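Local coordinates for protein acetylxylan esterase (Geobacillus stearothermophilus, PDB 5BN1) that cleaves acetyl side groups from the xylose backbone units of xylan and xylo-oligosaccharides, working as a donut-shaped homooctamer, at residues L33-V38 / R55-K59; L44-Y49 / L208-F213; W73-I78 / L120-T124. The protein carries 1 engineered substitution. All coordinates share one frame; numbering follows the deposited sequence. Where two conformers were deposited one is given.

Contact 1: residues L33-V38 / R55-K59; sequences LGTGYV and RVVNK
Leu33 and Asn58 are the residues whose backbones come closest here, CA to CA at 5.6 Å, where the loop leading into the helix that begins at Tyr37 passes the C-terminal part of strand 55-58. The polar tie is a single hydrogen bond, Asn58 ND2 to Leu33 O, 2.9 Å long and bent to 150° at the hydrogen. The carbonyl is approached from above its plane, 49° out, so neither lone pair is met squarely, whereas Leu33 O lies almost in the plane of the Asn58 amide. Asn58 reaches the loop because its CG stands opposite the backbone N (chi1 -172°). The amide is held at both ends: ND2 also donates to Thr17 O, and OD1 accepts from Gly60 N. These bonds fix which way round the amide lies and join the strand end to that loop and to helix 15-18.

The surroundings are those of a beta-alpha-beta crossover in the SGNH hydrolase fold: helix 37-48 joins strand 8-13 to strand 55-58, its parallel neighbour at one margin of the sheet within the chain. Asn58 lies about 10 Å, side chain to side chain, from the inferred nucleophile Ser15.

Van der Waals contacts fill in around the amide. Leu33 contributes one branch: CD2 sits 3.7 Å from Val56 O and 4.0 Å from Asn58 CB, and also reaches Val56 CG1. That same Val56 methyl meets Val38 CG1 at 4.2 Å, the two valines running past each other in opposite directions. Val38 lays CB and both methyls against the amide nitrogen, CB at 4.0 Å from Asn58 ND2, so that hydrocarbon packs there beside the polar partners. Phe11 of strand 8-13 touches both Val38 and Val56, and Val42, one helical turn on, packs on Leu33 and Val56.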
loop_
_atom_site.group_PDB
_atom_site.type_symbol
_atom_site.label_atom_id
_atom_site.label_comp_id
_atom_site.label_asym_id
_atom_site.label_seq_id
_atom_site.Cartn_x
_atom_site.Cartn_y
_atom_site.Cartn_z
ATOM N N LEU A 33 -7.492 -2.130 -23.227
ATOM C CA LEU A 33 -6.639 -2.503 -24.388
ATOM C C LEU A 33 -5.156 -2.386 -24.091
ATOM O O LEU A 33 -4.334 -2.745 -24.900
ATOM C CB LEU A 33 -6.943 -1.686 -25.622
ATOM C CG LEU A 33 -8.314 -1.868 -26.354
ATOM C CD1 LEU A 33 -8.477 -0.998 -27.562
ATOM C CD2 LEU A 33 -8.535 -3.370 -26.636
ATOM N N GLY A 34 -4.826 -1.832 -22.941
ATOM C CA GLY A 34 -3.437 -1.587 -22.584
ATOM C C GLY A 34 -2.918 -0.345 -23.176
ATOM O O GLY A 34 -3.640 0.483 -23.734
ATOM N N THR A 35 -1.597 -0.160 -23.014
ATOM C CA THR A 35 -0.966 1.113 -23.359
ATOM C C THR A 35 0.059 1.099 -24.448
ATOM O O THR A 35 1.004 1.906 -24.461
ATOM C CB THR A 35 -0.289 1.732 -22.089
ATOM O OG1 THR A 35 0.610 0.780 -21.522
ATOM C CG2 THR A 35 -1.418 2.032 -21.079
ATOM N N GLY A 36 -0.080 0.225 -25.449
ATOM C CA GLY A 36 0.899 0.082 -26.511
ATOM C C GLY A 36 0.152 0.045 -27.845
ATOM O O GLY A 36 -0.857 0.698 -28.137
ATOM N N TYR A 37 0.772 -0.735 -28.740
ATOM C CA TYR A 37 0.420 -0.587 -30.173
ATOM C C TYR A 37 -1.066 -0.956 -30.418
ATOM O O TYR A 37 -1.630 -0.347 -31.307
ATOM C CB TYR A 37 1.320 -1.389 -31.153
ATOM C CG TYR A 37 1.099 -2.883 -31.245
ATOM C CD1 TYR A 37 1.633 -3.800 -30.340
ATOM C CD2 TYR A 37 0.195 -3.389 -32.193
ATOM C CE1 TYR A 37 1.361 -5.172 -30.381
ATOM C CE2 TYR A 37 -0.060 -4.747 -32.227
ATOM C CZ TYR A 37 0.481 -5.613 -31.355
ATOM O OH TYR A 37 0.179 -7.006 -31.356
ATOM N N VAL A 38 -1.631 -1.904 -29.690
ATOM C CA VAL A 38 -3.048 -2.222 -29.877
ATOM C C VAL A 38 -3.935 -0.974 -29.631
ATOM O O VAL A 38 -4.710 -0.592 -30.441
ATOM C CB VAL A 38 -3.455 -3.393 -29.040
ATOM C CG1 VAL A 38 -4.976 -3.656 -29.114
ATOM C CG2 VAL A 38 -2.700 -4.668 -29.474
ATOM N N ARG A 55 -14.860 -3.602 -33.361
ATOM C CA ARG A 55 -14.752 -3.932 -31.977
ATOM C C ARG A 55 -13.428 -4.693 -31.828
ATOM O O ARG A 55 -13.073 -5.471 -32.596
ATOM C CB ARG A 55 -15.871 -4.802 -31.460
ATOM C CG ARG A 55 -17.248 -4.558 -32.039
ATOM C CD ARG A 55 -18.036 -5.760 -31.496
ATOM N NE ARG A 55 -17.303 -6.161 -30.257
ATOM C CZ ARG A 55 -17.580 -7.210 -29.494
ATOM N NH1 ARG A 55 -18.545 -8.048 -29.836
ATOM N NH2 ARG A 55 -16.857 -7.450 -28.431
ATOM N N VAL A 56 -12.647 -4.256 -30.856
ATOM C CA VAL A 56 -11.271 -4.756 -30.637
ATOM C C VAL A 56 -11.110 -5.347 -29.289
ATOM O O VAL A 56 -11.575 -4.834 -28.262
ATOM C CB VAL A 56 -10.237 -3.656 -30.937
ATOM C CG1 VAL A 56 -8.799 -4.172 -30.720
ATOM C CG2 VAL A 56 -10.388 -3.098 -32.304
ATOM N N VAL A 57 -10.440 -6.537 -29.232
ATOM C CA VAL A 57 -10.165 -7.289 -28.043
ATOM C C VAL A 57 -8.613 -7.560 -27.994
ATOM O O VAL A 57 -8.030 -7.844 -29.025
ATOM C CB VAL A 57 -10.891 -8.668 -28.056
ATOM C CG1 VAL A 57 -10.726 -9.355 -26.743
ATOM C CG2 VAL A 57 -12.376 -8.503 -28.383
ATOM N N ASN A 58 -8.024 -7.384 -26.807
ATOM C CA ASN A 58 -6.624 -7.656 -26.596
ATOM C C ASN A 58 -6.438 -8.804 -25.707
ATOM O O ASN A 58 -6.762 -8.847 -24.516
ATOM C CB ASN A 58 -5.954 -6.401 -25.993
ATOM C CG ASN A 58 -4.435 -6.556 -25.916
ATOM O OD1 ASN A 58 -3.888 -7.654 -26.003
ATOM N ND2 ASN A 58 -3.743 -5.435 -25.642
ATOM N N LYS A 59 -5.923 -9.909 -26.279
ATOM C CA LYS A 59 -5.628 -11.143 -25.590
ATOM C C LYS A 59 -4.150 -11.435 -25.381
ATOM O O LYS A 59 -3.719 -12.567 -25.121
ATOM C CB LYS A 59 -6.363 -12.374 -26.251
ATOM C CG LYS A 59 -7.872 -12.246 -26.075
ATOM C CD LYS A 59 -8.338 -12.466 -24.708
ATOM C CE LYS A 59 -9.870 -12.668 -24.627
ATOM N NZ LYS A 59 -10.316 -12.994 -23.251
#

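Contact 2: residues L44-Y49 / L208-F213; sequences LLQAVY and LREIGF
Tyr49 and Phe213 form a T-shaped pair in which the tyrosine edge is directed at the phenylalanine face, with centroids 5.2 Å apart and planes at 67°. Tyr49 CE1 makes the closest approach, 3.7 Å from Phe213 CG, and it stands over the ring toward its rim rather than its middle. Phe213 extends across to the other helix because its CG is anti to the main-chain nitrogen (chi1 177°). At the far end of the same ring, both methyls of Val48 come in from the side that Tyr49 also takes, CG1 and CG2 each 3.9 Å from Phe213 CZ, and Leu45 CD2 comes within 4.1 Å of Phe213 CD2.

How Phe213 arrives there follows from the end of helix 197-211, which closes in a Schellman motif. Gly212 takes a positive phi of 106°, Phe213 N returns to Leu208 O at 2.8 Å, and Gly212 N returns to Arg209 O. The chain is thereby turned so that Phe213 faces helix 37-48. The first and last long helices of this SGNH-type chain thus meet through their C-terminal ends.

The leucines pack beside the rings. Leu44, Leu45 and Leu208 share one conformation, CG beside the backbone N and opposite the carbonyl carbon, yet they meet differently. Leu208 parts its branches between the other two: CD2 nestles 3.6 Å from Leu45 CG, the side chains sliding past in opposite senses, while CD1 meets Leu44 CD1 at 3.7 Å with the side chains roughly perpendicular. Leu45 CD1 touches Ile211 CD1 more loosely, at 4.3 Å. Met1 of the same chain covers Leu45, Tyr49 and Phe213, and a neighbouring subunit of the octamer packs its Val216 on Phe213 and its Arg217 on Tyr49.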
loop_
_atom_site.group_PDB
_atom_site.type_symbol
_atom_site.label_atom_id
_atom_site.label_comp_id
_atom_site.label_asym_id
_atom_site.label_seq_id
_atom_site.Cartn_x
_atom_site.Cartn_y
_atom_site.Cartn_z
ATOM N N LEU A 44 -5.975 5.560 -33.435
ATOM C CA LEU A 44 -5.756 6.145 -34.721
ATOM C C LEU A 44 -6.971 5.851 -35.681
ATOM O O LEU A 44 -7.409 6.714 -36.434
ATOM C CB LEU A 44 -4.461 5.688 -35.360
ATOM C CG LEU A 44 -3.193 6.415 -34.781
ATOM C CD1 LEU A 44 -1.963 5.640 -35.030
ATOM C CD2 LEU A 44 -3.166 7.832 -35.433
ATOM N N LEU A 45 -7.438 4.618 -35.609
ATOM C CA LEU A 45 -8.615 4.285 -36.498
ATOM C C LEU A 45 -9.868 5.070 -36.054
ATOM O O LEU A 45 -10.572 5.578 -36.987
ATOM C CB LEU A 45 -8.856 2.749 -36.491
ATOM C CG LEU A 45 -7.920 1.870 -37.263
ATOM C CD1 LEU A 45 -8.163 0.463 -36.848
ATOM C CD2 LEU A 45 -8.056 2.135 -38.757
ATOM N N GLN A 46 -10.081 5.221 -34.764
ATOM C CA GLN A 46 -11.208 6.026 -34.284
ATOM C C GLN A 46 -11.056 7.459 -34.602
ATOM O O GLN A 46 -12.079 8.152 -34.945
ATOM C CB GLN A 46 -11.519 5.788 -32.894
ATOM C CG GLN A 46 -12.791 6.450 -32.420
ATOM C CD GLN A 46 -13.375 5.725 -31.198
ATOM O OE1 GLN A 46 -12.794 5.699 -30.104
ATOM N NE2 GLN A 46 -14.469 4.945 -31.439
ATOM N N ALA A 47 -9.825 8.001 -34.537
ATOM C CA ALA A 47 -9.592 9.394 -34.821
ATOM C C ALA A 47 -9.783 9.723 -36.298
ATOM O O ALA A 47 -10.339 10.810 -36.641
ATOM C CB ALA A 47 -8.201 9.801 -34.373
ATOM N N VAL A 48 -9.445 8.799 -37.202
ATOM C CA VAL A 48 -9.293 9.101 -38.594
ATOM C C VAL A 48 -10.530 8.426 -39.339
ATOM O O VAL A 48 -11.043 9.066 -40.243
ATOM C CB VAL A 48 -7.938 8.690 -39.192
ATOM C CG1 VAL A 48 -7.815 8.953 -40.655
ATOM C CG2 VAL A 48 -6.777 9.398 -38.475
ATOM N N TYR A 49 -10.971 7.252 -38.894
ATOM C CA TYR A 49 -12.117 6.503 -39.467
ATOM C C TYR A 49 -13.150 6.150 -38.447
ATOM O O TYR A 49 -13.430 5.050 -38.085
ATOM C CB TYR A 49 -11.560 5.215 -40.113
ATOM C CG TYR A 49 -10.563 5.372 -41.235
ATOM C CD1 TYR A 49 -9.215 5.520 -41.022
ATOM C CD2 TYR A 49 -10.942 5.182 -42.577
ATOM C CE1 TYR A 49 -8.261 5.605 -42.043
ATOM C CE2 TYR A 49 -10.008 5.192 -43.595
ATOM C CZ TYR A 49 -8.659 5.399 -43.367
ATOM O OH TYR A 49 -7.729 5.354 -44.437
ATOM N N LEU A 208 -1.230 -0.773 -39.292
ATOM C CA LEU A 208 -2.193 -0.009 -40.037
ATOM C C LEU A 208 -1.952 -0.032 -41.532
ATOM O O LEU A 208 -2.947 -0.155 -42.334
ATOM C CB LEU A 208 -2.245 1.437 -39.473
ATOM C CG LEU A 208 -2.908 1.580 -38.105
ATOM C CD1 LEU A 208 -2.601 2.899 -37.455
ATOM C CD2 LEU A 208 -4.419 1.364 -38.126
ATOM N N ARG A 209 -0.717 0.048 -41.937
ATOM C CA ARG A 209 -0.343 0.044 -43.349
ATOM C C ARG A 209 -0.910 -1.229 -43.981
ATOM O O ARG A 209 -1.553 -1.232 -45.057
ATOM C CB ARG A 209 1.114 0.180 -43.491
ATOM C CG ARG A 209 1.554 0.114 -44.964
ATOM C CD ARG A 209 3.028 -0.078 -45.035
ATOM N NE ARG A 209 3.684 0.222 -46.276
ATOM C CZ ARG A 209 4.970 -0.068 -46.532
ATOM N NH1 ARG A 209 5.757 -0.672 -45.602
ATOM N NH2 ARG A 209 5.498 0.265 -47.722
ATOM N N GLU A 210 -0.712 -2.370 -43.310
ATOM C CA GLU A 210 -1.123 -3.662 -43.900
ATOM C C GLU A 210 -2.635 -3.823 -43.971
ATOM O O GLU A 210 -3.135 -4.530 -44.917
ATOM C CB GLU A 210 -0.507 -4.804 -43.114
ATOM C CG GLU A 210 -0.841 -6.198 -43.657
ATOM C CD GLU A 210 -0.241 -6.507 -45.025
ATOM O OE1 GLU A 210 0.525 -5.686 -45.643
ATOM O OE2 GLU A 210 -0.553 -7.713 -45.456
ATOM N N ILE A 211 -3.406 -3.135 -43.117
ATOM C CA ILE A 211 -4.854 -3.176 -43.208
ATOM C C ILE A 211 -5.451 -2.057 -44.078
ATOM O O ILE A 211 -6.700 -2.011 -44.111
ATOM C CB ILE A 211 -5.598 -3.300 -41.896
ATOM C CG1 ILE A 211 -5.355 -2.061 -40.958
ATOM C CG2 ILE A 211 -5.240 -4.622 -41.146
ATOM C CD1 ILE A 211 -6.364 -1.998 -39.887
ATOM N N GLY A 212 -4.637 -1.214 -44.650
ATOM C CA GLY A 212 -4.924 -0.239 -45.706
ATOM C C GLY A 212 -4.968 1.186 -45.207
ATOM O O GLY A 212 -5.419 2.076 -45.967
ATOM N N PHE A 213 -4.431 1.493 -44.028
ATOM C CA PHE A 213 -4.278 2.912 -43.607
ATOM C C PHE A 213 -2.777 3.189 -43.531
ATOM O O PHE A 213 -2.115 2.840 -42.520
ATOM C CB PHE A 213 -4.888 3.083 -42.282
ATOM C CG PHE A 213 -4.766 4.470 -41.625
ATOM C CD1 PHE A 213 -4.288 5.559 -42.350
ATOM C CD2 PHE A 213 -5.108 4.628 -40.256
ATOM C CE1 PHE A 213 -4.137 6.819 -41.721
ATOM C CE2 PHE A 213 -4.983 5.894 -39.645
ATOM C CZ PHE A 213 -4.473 6.937 -40.395
#

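Contact 3: residues W73-I78 / L120-T124; sequences WEEDVI and LVLET
One hydrogen bond, from Trp73 to Thr124, crosses between the helices and a second, inside helix 110-124, continues it. Trp73 NE1 donates to Thr124 OG1 at 2.8 Å, somewhat bent and 17° off the indole plane. The hydroxyl donates to Leu120 O at 2.7 Å, a carbonyl that also receives Thr124 N; with its proton committed there, OG1 can accept the indole N-H.

Apolar contact holds the indole from both faces. Leu120 CD2 makes a CH-pi contact, 3.8 Å from the centroid of the Trp73 five-membered ring, while its CD1 lies nearer the benzene part, by CE3. Val77 CG2 covers the opposite face, from a part of the same helix with a wider pi-type turn, where Trp73 O accepts from both Val77 N and Ile78 N.

At the exposed side Glu74 OE2 and Glu123 OE2 lie 4.5 Å apart, like charges softened perhaps by a water that donates to Glu74 OE2; its distance to Glu123 is doubtfully short.

The helix segments cross at -58° with axes 12.3 Å apart, a spacing bridged by the indole. They are neighbouring crossover helices on one face of the sheet, Trp73 resting on Ile12 and Thr124 on Ile131, as in the alpha/beta/alpha sandwich of SGNH hydrolases.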
loop_
_atom_site.group_PDB
_atom_site.type_symbol
_atom_site.label_atom_id
_atom_site.label_comp_id
_atom_site.label_asym_id
_atom_site.label_seq_id
_atom_site.Cartn_x
_atom_site.Cartn_y
_atom_site.Cartn_z
ATOM N N TRP A 73 -5.756 -21.236 -26.800
ATOM C CA TRP A 73 -6.291 -20.803 -28.067
ATOM C C TRP A 73 -7.842 -21.000 -28.079
ATOM O O TRP A 73 -8.564 -20.155 -28.584
ATOM C CB TRP A 73 -5.659 -21.579 -29.257
ATOM C CG TRP A 73 -5.885 -20.903 -30.525
ATOM C CD1 TRP A 73 -6.780 -21.223 -31.542
ATOM C CD2 TRP A 73 -5.155 -19.793 -31.007
ATOM N NE1 TRP A 73 -6.637 -20.350 -32.559
ATOM C CE2 TRP A 73 -5.590 -19.492 -32.300
ATOM C CE3 TRP A 73 -4.086 -19.017 -30.451
ATOM C CZ2 TRP A 73 -5.090 -18.474 -33.032
ATOM C CZ3 TRP A 73 -3.566 -18.038 -31.187
ATOM C CH2 TRP A 73 -4.055 -17.715 -32.454
ATOM N N GLU A 74 -8.307 -22.124 -27.553
ATOM C CA GLU A 74 -9.735 -22.351 -27.629
ATOM C C GLU A 74 -10.506 -21.294 -26.847
ATOM O O GLU A 74 -11.484 -20.753 -27.371
ATOM C CB GLU A 74 -10.051 -23.737 -27.019
ATOM C CG GLU A 74 -11.514 -24.168 -27.095
ATOM C CD GLU A 74 -12.122 -24.141 -28.482
ATOM O OE1 GLU A 74 -13.307 -23.673 -28.533
ATOM O OE2 GLU A 74 -11.443 -24.557 -29.486
ATOM N N GLU A 75 -10.095 -21.047 -25.629
ATOM C CA GLU A 75 -10.769 -20.099 -24.789
ATOM C C GLU A 75 -10.539 -18.672 -25.234
ATOM O O GLU A 75 -11.425 -17.831 -25.274
ATOM C CB GLU A 75 -10.428 -20.387 -23.360
ATOM C CG GLU A 75 -10.575 -19.321 -22.302
ATOM C CD GLU A 75 -9.552 -19.606 -21.166
ATOM O OE1 GLU A 75 -8.315 -19.251 -21.283
ATOM O OE2 GLU A 75 -9.994 -20.249 -20.170
ATOM N N ASP A 76 -9.290 -18.347 -25.573
ATOM C CA ASP A 76 -8.969 -16.928 -25.826
ATOM C C ASP A 76 -9.059 -16.427 -27.225
ATOM O O ASP A 76 -9.116 -15.202 -27.472
ATOM C CB ASP A 76 -7.522 -16.580 -25.296
ATOM C CG ASP A 76 -7.429 -16.583 -23.809
ATOM O OD1 ASP A 76 -8.477 -16.695 -23.061
ATOM O OD2 ASP A 76 -6.317 -16.462 -23.233
ATOM N N VAL A 77 -9.223 -17.338 -28.198
ATOM C CA VAL A 77 -9.405 -16.960 -29.544
ATOM C C VAL A 77 -10.739 -17.542 -30.055
ATOM O O VAL A 77 -11.645 -16.800 -30.353
ATOM C CB VAL A 77 -8.259 -17.366 -30.465
ATOM C CG1 VAL A 77 -8.445 -16.989 -31.864
ATOM C CG2 VAL A 77 -6.923 -16.731 -29.938
ATOM N N ILE A 78 -10.763 -18.864 -30.195
ATOM C CA ILE A 78 -11.955 -19.479 -30.872
ATOM C C ILE A 78 -13.238 -19.106 -30.227
ATOM O O ILE A 78 -14.158 -18.662 -30.945
ATOM C CB ILE A 78 -11.776 -21.038 -30.924
ATOM C CG1 ILE A 78 -10.514 -21.441 -31.656
ATOM C CG2 ILE A 78 -13.010 -21.612 -31.694
ATOM C CD1 ILE A 78 -10.229 -20.866 -32.916
ATOM N N LEU A 120 -2.043 -23.457 -35.707
ATOM C CA LEU A 120 -2.983 -22.489 -35.198
ATOM C C LEU A 120 -3.603 -21.716 -36.394
ATOM O O LEU A 120 -4.800 -21.407 -36.327
ATOM C CB LEU A 120 -2.282 -21.499 -34.211
ATOM C CG LEU A 120 -1.996 -22.198 -32.899
ATOM C CD1 LEU A 120 -1.169 -21.213 -32.034
ATOM C CD2 LEU A 120 -3.118 -22.688 -32.070
ATOM N N VAL A 121 -2.839 -21.311 -37.341
ATOM C CA VAL A 121 -3.321 -20.517 -38.478
ATOM C C VAL A 121 -4.292 -21.359 -39.282
ATOM O O VAL A 121 -5.367 -20.927 -39.620
ATOM C CB VAL A 121 -2.257 -19.953 -39.309
ATOM C CG1 VAL A 121 -2.778 -19.262 -40.517
ATOM C CG2 VAL A 121 -1.398 -18.943 -38.468
ATOM N N LEU A 122 -3.889 -22.612 -39.548
ATOM C CA LEU A 122 -4.813 -23.430 -40.365
ATOM C C LEU A 122 -6.037 -23.775 -39.676
ATOM O O LEU A 122 -7.121 -23.880 -40.396
ATOM C CB LEU A 122 -4.017 -24.748 -40.779
ATOM C CG LEU A 122 -2.896 -24.637 -41.723
ATOM C CD1 LEU A 122 -2.110 -25.988 -41.852
ATOM C CD2 LEU A 122 -3.363 -24.111 -43.076
ATOM N N GLU A 123 -6.066 -23.987 -38.386
ATOM C CA GLU A 123 -7.260 -24.301 -37.604
ATOM C C GLU A 123 -8.209 -23.072 -37.591
ATOM O O GLU A 123 -9.449 -23.182 -37.565
ATOM C CB GLU A 123 -6.882 -24.694 -36.141
ATOM C CG GLU A 123 -8.016 -24.741 -35.135
ATOM C CD GLU A 123 -7.577 -24.832 -33.663
ATOM O OE1 GLU A 123 -6.352 -25.057 -33.349
ATOM O OE2 GLU A 123 -8.507 -24.669 -32.836
ATOM N N THR A 124 -7.596 -21.903 -37.473
ATOM C CA THR A 124 -8.355 -20.696 -37.293
ATOM C C THR A 124 -8.938 -20.139 -38.622
ATOM O O THR A 124 -10.051 -19.599 -38.639
ATOM C CB THR A 124 -7.416 -19.608 -36.607
ATOM O OG1 THR A 124 -6.974 -20.214 -35.375
ATOM C CG2 THR A 124 -8.246 -18.341 -36.337
HETATM O O HOH W 1 -8.731 -24.431 -30.450
#

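Contacts 1 and 2 draw on the two ends of one helix, 37-48, and their centres lie 14 Å apart without touching. Contact 3 belongs to the other face of the sheet: Val38 of contact 1 rests on Phe11, whereas Val77 of contact 3 rests on Leu10 and Ile12 of the same strand. Contacts 1 and 3 nevertheless meet: Lys59, just past strand 55-58, packs its CG 3.5 Å from Asp76 O near the C-terminal end of helix 66-78. Contacts 2 and 3 are farthest apart, about 25 Å between centres. Only contact 1 approaches the inferred nucleophile, Ser15; contact 2 packs broadly on a neighbouring subunit, contact 1 meets one through Arg55, and no other chain touches contact 3.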